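Local structure of gamma-glutamyl-gamma-aminobutyraldehyde dehydrogenase (Burkholderia cenocepacia, 4LIH) at residues Ala72-Ala77 with Ser195-Pro200; Cys246-Gly251 with Glu491-Leu496; Gly306-Ala311 with Cys462-Gly467. The protein probably oxidises aldehydes, among them gamma-glutamyl-gamma-aminobutyraldehyde, to carboxylic acids with NAD(P)+ as the electron acceptor. One frame throughout, in Å; residues are numbered along the deposited sequence.

Contact 1 (Ala72-Ala77 with Ser195-Pro200); sequences AAARRA and SVVLKP
A74 and S195 lie at the heart of this contact, where helix 64-80 is laid against the start of strand 195-199. Along the helix, A74 is the first residue to meet the strand, and it does so twice. Its methyl CB rests against S195 CB at 3.7 Å and reaches V197 CG2 at 4.0 Å, while its carbonyl O receives the hydroxyl of S195 in a hydrogen bond, S195 OG to A74 O, of 3.0 Å. The donor approaches at a C=O...O angle of 127°, tilted only slightly from the carbonyl plane. S195 can make this bond because OG sits beside its own backbone N and opposite the carbonyl carbon (chi1 -66°), which turns the hydroxyl to the helix backbone.

Next in sequence, R75 takes no part in the strand contact; its guanidinium forms salt bridges with D243 and D245, beyond the helix, and with D79, one turn on in the same helix. The strand belongs to the mixed sheet of the Rossmann-like coenzyme-binding domain of aldehyde dehydrogenases, running parallel to strands 157-172 and 225-227; the helix segment passes it nearly antiparallel, at 167°, with the two axes 7.7 Å apart at closest approach. Strand alternation divides the work: S195 and V197 face the helix, and V196 between them packs on A189 and L190 of helix 178-191. R76 pairs with D33 through a further salt bridge. One helical turn beyond A74, A77 brings its CB to 4.1 Å from S195 OG, so the serine side chain is flanked by both alanines. The A77 methyl also touches V82, just past the helix, and V224, just ahead of strand 225-227.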
# COMPACT_ATOMS: atom_id res chain seq x y z
N ALA A 72 -8.99 22.83 -27.03
CA ALA A 72 -9.61 23.98 -26.35
C ALA A 72 -10.80 23.55 -25.50
O ALA A 72 -10.94 24.00 -24.34
CB ALA A 72 -10.02 25.05 -27.36
N ALA A 73 -11.63 22.67 -26.06
CA ALA A 73 -12.81 22.16 -25.35
C ALA A 73 -12.41 21.31 -24.13
O ALA A 73 -13.03 21.35 -23.08
CB ALA A 73 -13.69 21.34 -26.30
N ALA A 74 -11.37 20.52 -24.32
CA ALA A 74 -10.79 19.70 -23.26
C ALA A 74 -10.25 20.55 -22.13
O ALA A 74 -10.44 20.24 -20.92
CB ALA A 74 -9.70 18.86 -23.85
N ARG A 75 -9.50 21.58 -22.52
CA ARG A 75 -8.90 22.53 -21.60
C ARG A 75 -10.01 23.24 -20.84
O ARG A 75 -9.96 23.39 -19.60
CB ARG A 75 -8.04 23.54 -22.36
CG ARG A 75 -7.54 24.73 -21.54
CD ARG A 75 -6.91 24.28 -20.21
NE ARG A 75 -5.80 23.46 -20.52
CZ ARG A 75 -5.15 22.61 -19.73
NH1 ARG A 75 -5.45 22.42 -18.45
NH2 ARG A 75 -4.19 21.92 -20.29
N ARG A 76 -11.03 23.67 -21.57
CA ARG A 76 -12.11 24.43 -20.95
C ARG A 76 -12.82 23.57 -19.93
O ARG A 76 -13.04 23.99 -18.78
CB ARG A 76 -13.11 24.89 -22.00
CG ARG A 76 -14.24 25.75 -21.44
CD ARG A 76 -15.43 25.77 -22.39
NE ARG A 76 -16.05 24.46 -22.44
CZ ARG A 76 -16.34 23.77 -23.55
NH1 ARG A 76 -16.06 24.25 -24.76
NH2 ARG A 76 -16.93 22.58 -23.43
N ALA A 77 -13.11 22.33 -20.32
CA ALA A 77 -13.87 21.45 -19.46
C ALA A 77 -13.06 21.04 -18.22
O ALA A 77 -13.64 20.90 -17.15
CB ALA A 77 -14.32 20.21 -20.20
N SER A 195 -9.48 15.45 -19.01
CA SER A 195 -10.07 15.55 -20.33
C SER A 195 -9.17 14.85 -21.33
O SER A 195 -7.92 14.87 -21.21
CB SER A 195 -10.24 17.01 -20.71
OG SER A 195 -11.18 17.56 -19.86
N VAL A 196 -9.81 14.19 -22.28
CA VAL A 196 -9.12 13.40 -23.29
C VAL A 196 -9.43 13.82 -24.74
O VAL A 196 -10.60 14.03 -25.12
CB VAL A 196 -9.43 11.91 -23.10
CG1 VAL A 196 -8.85 11.04 -24.23
CG2 VAL A 196 -8.87 11.46 -21.76
N VAL A 197 -8.36 13.92 -25.52
CA VAL A 197 -8.43 14.00 -26.97
C VAL A 197 -7.79 12.73 -27.54
O VAL A 197 -6.57 12.50 -27.42
CB VAL A 197 -7.79 15.28 -27.48
CG1 VAL A 197 -8.02 15.43 -28.98
CG2 VAL A 197 -8.38 16.48 -26.73
N LEU A 198 -8.63 11.89 -28.11
CA LEU A 198 -8.20 10.64 -28.71
C LEU A 198 -8.07 10.76 -30.24
O LEU A 198 -8.97 11.28 -30.91
CB LEU A 198 -9.17 9.55 -28.36
CG LEU A 198 -9.01 8.14 -28.94
CD1 LEU A 198 -7.91 7.44 -28.24
CD2 LEU A 198 -10.33 7.40 -28.72
N LYS A 199 -6.95 10.29 -30.77
CA LYS A 199 -6.65 10.30 -32.19
C LYS A 199 -6.48 8.84 -32.59
O LYS A 199 -5.41 8.25 -32.40
CB LYS A 199 -5.40 11.11 -32.48
CG LYS A 199 -5.40 11.83 -33.84
CD LYS A 199 -5.47 10.88 -35.03
CE LYS A 199 -4.14 10.21 -35.29
NZ LYS A 199 -4.13 9.25 -36.42
N PRO A 200 -7.54 8.23 -33.12
CA PRO A 200 -7.47 6.85 -33.60
C PRO A 200 -6.67 6.75 -34.91
O PRO A 200 -6.47 7.77 -35.56
CB PRO A 200 -8.95 6.50 -33.81
CG PRO A 200 -9.58 7.81 -34.18
CD PRO A 200 -8.90 8.79 -33.28

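Contact 2 (Cys246-Gly251 with Glu491-Leu496); sequences CIAFTG and EKYTEL
Y493 extends its ring along strand 246-250 so that two side chains of that strand, C246 and A248, meet it at different points. The tyrosine's CG lies beside its backbone N and opposite the carbonyl carbon (chi1 -58°), a setting that carries the ring end nearer to the strand than its CB alone would suggest. A248 CB comes in at the ring edge, near the ring plane, 3.5 Å from Y493 OH and 4.0 Å from Y493 CE1. C246 has its sulfur anti to the backbone N (chi1 166°); SG is 4.0 Å from Y493 CD1 and 5.1 Å from the ring centroid, an oblique sulfur-aromatic approach. The preceding residue supplies a third partner from its own segment, as K492 CB lies over one ring face, 4.0 Å above the plane. The lysine chain then bends back and stays beside the ring, K492 NZ 3.4 Å from Y493 CE2, where the carbonyls of A489 and R483 hold it. Through K185, P188 and A189, Y493 is packed between strand 246-250 and helix 178-191 of the Rossmann-like coenzyme-binding domain, with the side chain of K492 about 6 Å from that of E274, the predicted active-site residue.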
# COMPACT_ATOMS: atom_id res chain seq x y z
N CYS A 246 -0.15 15.86 -21.39
CA CYS A 246 0.30 14.47 -21.39
C CYS A 246 -0.06 13.86 -22.70
O CYS A 246 -1.13 14.11 -23.18
CB CYS A 246 -0.38 13.68 -20.26
SG CYS A 246 -0.20 11.91 -20.42
N ILE A 247 0.83 13.07 -23.29
CA ILE A 247 0.51 12.33 -24.50
C ILE A 247 0.87 10.85 -24.28
O ILE A 247 2.00 10.54 -23.88
CB ILE A 247 1.20 12.91 -25.78
CG1 ILE A 247 0.70 12.14 -27.01
CG2 ILE A 247 2.73 12.82 -25.69
CD1 ILE A 247 0.84 12.86 -28.32
N ALA A 248 -0.11 9.98 -24.51
CA ALA A 248 -0.00 8.51 -24.41
C ALA A 248 -0.16 7.89 -25.80
O ALA A 248 -1.18 8.13 -26.45
CB ALA A 248 -1.08 7.98 -23.47
N PHE A 249 0.84 7.12 -26.24
CA PHE A 249 0.96 6.61 -27.60
C PHE A 249 1.24 5.11 -27.55
O PHE A 249 1.97 4.61 -26.69
CB PHE A 249 2.11 7.35 -28.32
CG PHE A 249 2.52 6.76 -29.66
CD1 PHE A 249 1.87 7.12 -30.79
CD2 PHE A 249 3.59 5.88 -29.76
CE1 PHE A 249 2.23 6.62 -32.02
CE2 PHE A 249 3.97 5.38 -30.98
CZ PHE A 249 3.29 5.74 -32.13
N THR A 250 0.61 4.38 -28.46
CA THR A 250 0.95 2.99 -28.72
C THR A 250 1.14 2.93 -30.20
O THR A 250 0.27 3.42 -30.93
CB THR A 250 -0.13 2.00 -28.29
OG1 THR A 250 -0.35 2.11 -26.88
CG2 THR A 250 0.27 0.53 -28.61
N GLY A 251 2.25 2.33 -30.66
CA GLY A 251 2.62 2.33 -32.08
C GLY A 251 4.05 1.89 -32.31
O GLY A 251 4.61 1.21 -31.48
N GLU A 491 -0.63 6.59 -12.89
CA GLU A 491 0.53 7.45 -12.66
C GLU A 491 0.84 8.27 -13.92
O GLU A 491 1.36 9.39 -13.84
CB GLU A 491 1.75 6.62 -12.22
CG GLU A 491 1.46 5.50 -11.20
CD GLU A 491 2.67 4.58 -10.89
OE1 GLU A 491 3.74 4.76 -11.48
OE2 GLU A 491 2.57 3.64 -10.06
N LYS A 492 0.49 7.73 -15.08
CA LYS A 492 0.75 8.42 -16.34
C LYS A 492 -0.11 9.65 -16.54
O LYS A 492 0.21 10.50 -17.37
CB LYS A 492 0.55 7.46 -17.52
CG LYS A 492 1.34 6.18 -17.40
CD LYS A 492 1.38 5.42 -18.69
CE LYS A 492 -0.01 5.20 -19.29
NZ LYS A 492 -0.92 4.58 -18.31
N TYR A 493 -1.20 9.76 -15.76
CA TYR A 493 -2.29 10.73 -16.00
C TYR A 493 -2.55 11.60 -14.76
O TYR A 493 -3.58 12.34 -14.73
CB TYR A 493 -3.55 9.95 -16.35
CG TYR A 493 -3.40 9.04 -17.56
CD1 TYR A 493 -2.97 9.55 -18.79
CD2 TYR A 493 -3.65 7.69 -17.48
CE1 TYR A 493 -2.82 8.73 -19.90
CE2 TYR A 493 -3.44 6.86 -18.56
CZ TYR A 493 -3.06 7.38 -19.77
OH TYR A 493 -2.88 6.57 -20.86
N THR A 494 -1.69 11.45 -13.74
CA THR A 494 -1.76 12.21 -12.49
C THR A 494 -0.38 12.78 -12.14
O THR A 494 0.64 12.30 -12.63
CB THR A 494 -2.25 11.34 -11.29
OG1 THR A 494 -1.38 10.23 -11.11
CG2 THR A 494 -3.61 10.79 -11.56
N GLU A 495 -0.39 13.79 -11.27
CA GLU A 495 0.79 14.27 -10.59
C GLU A 495 0.66 14.03 -9.09
O GLU A 495 -0.43 14.09 -8.53
CB GLU A 495 0.97 15.76 -10.79
CG GLU A 495 1.03 16.18 -12.24
CD GLU A 495 2.40 15.95 -12.87
OE1 GLU A 495 2.50 16.24 -14.09
OE2 GLU A 495 3.38 15.53 -12.16
N LEU A 496 1.81 13.78 -8.48
CA LEU A 496 1.93 13.81 -7.04
C LEU A 496 2.10 15.21 -6.52
O LEU A 496 2.80 16.07 -7.11
CB LEU A 496 3.15 12.97 -6.56
CG LEU A 496 3.02 11.45 -6.80
CD1 LEU A 496 4.38 10.76 -6.93
CD2 LEU A 496 2.29 10.81 -5.64

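Contact 3 (Gly306-Ala311 with Cys462-Gly467); sequences GEMCTA and CYDEGG
T310 and D464 are the residues whose backbones come nearest, 7.8 Å between CA atoms, the first within a type I turn from M308 to A311 and the second in a left-handed conformation. Y463 bridges the loops: its CG is anti to the backbone N (chi1 -159°), and the ring reaches over so that OH donates to T310 O at 2.7 Å. The C=O...O angle is 154°, with the donor tilted 26° from the carbonyl plane, and the oxygen it grips lies at the ring edge, in the ring plane. Packing on T296 and A300 of helix 290-302 further confines the ring. A second link runs through water 1, which donates to D464 OD1 at 2.8 Å and also hydrogen-bonds T310 OG1. M308 SD stays more loosely beside the carboxylate, 4.3 Å from D464 OD2. A bound MES, probably from the crystallisation liquor, takes hydrogen bonds from C309 N and T310 OG1; the sequence around C309 is consistent with the family's cysteine signature. The chemistry is thus chiefly polar, and it implies a turn fixed by a direct tyrosine bond while its threonine is shared between a water and the bound sulfonate, which suggests that the pocket can accept an anionic group.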
# COMPACT_ATOMS: atom_id res chain seq x y z
N GLY A 306 -0.88 -11.96 -36.05
CA GLY A 306 0.52 -11.59 -35.67
C GLY A 306 0.70 -10.11 -35.45
O GLY A 306 1.80 -9.65 -35.20
N GLU A 307 -0.40 -9.37 -35.55
CA GLU A 307 -0.42 -7.90 -35.43
C GLU A 307 -0.66 -7.63 -33.95
O GLU A 307 -1.70 -7.18 -33.51
CB GLU A 307 -1.50 -7.23 -36.27
CG GLU A 307 -1.38 -7.51 -37.77
CD GLU A 307 -2.57 -7.12 -38.62
OE1 GLU A 307 -2.34 -6.91 -39.85
OE2 GLU A 307 -3.72 -7.02 -38.12
N MET A 308 0.37 -7.90 -33.21
CA MET A 308 0.30 -7.88 -31.75
C MET A 308 1.69 -7.46 -31.31
O MET A 308 2.68 -8.13 -31.66
CB MET A 308 0.03 -9.25 -31.19
CG MET A 308 -1.39 -9.74 -31.26
SD MET A 308 -1.59 -11.20 -30.20
CE MET A 308 -0.59 -12.40 -31.07
N CYS A 309 1.77 -6.39 -30.54
CA CYS A 309 3.08 -5.93 -30.13
C CYS A 309 3.81 -7.01 -29.28
O CYS A 309 5.09 -7.15 -29.30
CB CYS A 309 2.91 -4.65 -29.34
SG CYS A 309 2.42 -3.24 -30.38
N THR A 310 3.00 -7.72 -28.49
CA THR A 310 3.53 -8.79 -27.59
C THR A 310 3.58 -10.16 -28.27
O THR A 310 3.73 -11.18 -27.57
CB THR A 310 2.69 -9.03 -26.32
OG1 THR A 310 1.30 -9.23 -26.67
CG2 THR A 310 2.83 -7.92 -25.34
N ALA A 311 3.50 -10.22 -29.59
CA ALA A 311 3.48 -11.52 -30.28
C ALA A 311 4.70 -12.38 -29.86
O ALA A 311 5.81 -11.88 -29.76
CB ALA A 311 3.46 -11.32 -31.80
N CYS A 462 2.16 -20.35 -19.95
CA CYS A 462 1.11 -19.69 -20.63
C CYS A 462 1.75 -18.66 -21.56
O CYS A 462 2.98 -18.53 -21.62
CB CYS A 462 0.07 -19.03 -19.66
SG CYS A 462 0.71 -17.79 -18.55
N TYR A 463 0.91 -18.01 -22.34
CA TYR A 463 1.35 -16.91 -23.20
C TYR A 463 0.12 -16.08 -23.50
O TYR A 463 -0.89 -16.61 -23.86
CB TYR A 463 1.96 -17.38 -24.51
CG TYR A 463 2.81 -16.31 -25.07
CD1 TYR A 463 2.24 -15.25 -25.80
CD2 TYR A 463 4.17 -16.33 -24.88
CE1 TYR A 463 3.03 -14.22 -26.30
CE2 TYR A 463 4.98 -15.28 -25.34
CZ TYR A 463 4.40 -14.24 -26.07
OH TYR A 463 5.19 -13.22 -26.52
N ASP A 464 0.21 -14.77 -23.29
CA ASP A 464 -0.90 -13.84 -23.57
C ASP A 464 -2.15 -14.31 -22.85
O ASP A 464 -3.20 -14.30 -23.42
CB ASP A 464 -1.13 -13.70 -25.10
CG ASP A 464 -2.14 -12.64 -25.46
OD1 ASP A 464 -2.19 -11.58 -24.75
OD2 ASP A 464 -2.86 -12.84 -26.49
N GLU A 465 -1.98 -14.68 -21.58
CA GLU A 465 -2.95 -15.40 -20.79
C GLU A 465 -3.94 -14.41 -20.23
O GLU A 465 -3.57 -13.45 -19.50
CB GLU A 465 -2.24 -16.11 -19.63
CG GLU A 465 -3.13 -16.79 -18.58
CD GLU A 465 -3.88 -18.00 -19.10
OE1 GLU A 465 -3.37 -18.63 -20.03
OE2 GLU A 465 -4.99 -18.36 -18.56
N GLY A 466 -5.19 -14.62 -20.58
CA GLY A 466 -6.27 -13.78 -20.08
C GLY A 466 -6.15 -12.31 -20.43
O GLY A 466 -5.57 -11.92 -21.48
N GLY A 467 -6.71 -11.49 -19.55
CA GLY A 467 -6.77 -10.05 -19.79
C GLY A 467 -6.85 -9.23 -18.53
O GLY A 467 -7.35 -8.10 -18.57
O HOH W 1 -0.22 -9.63 -24.78

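Overall arrangement
All three contacts are largely buried, yet their chemistry follows their place in the fold. Contacts 1 and 2 reach the same sheet, their centres 14 Å apart: one covers it with a helix and relies on small side chains and a single serine bond, the other packs an aromatic ring and a cysteine sulfur against it. Contact 3 joins loops only, is the one with a bridging water, and includes a partly exposed aspartate. Along the chain it is nested within the loop closed by contact 2, and their nearest atoms are about 5 Å apart. Both adjoin the second subunit, whereas no other chain of the assembly touches contact 1.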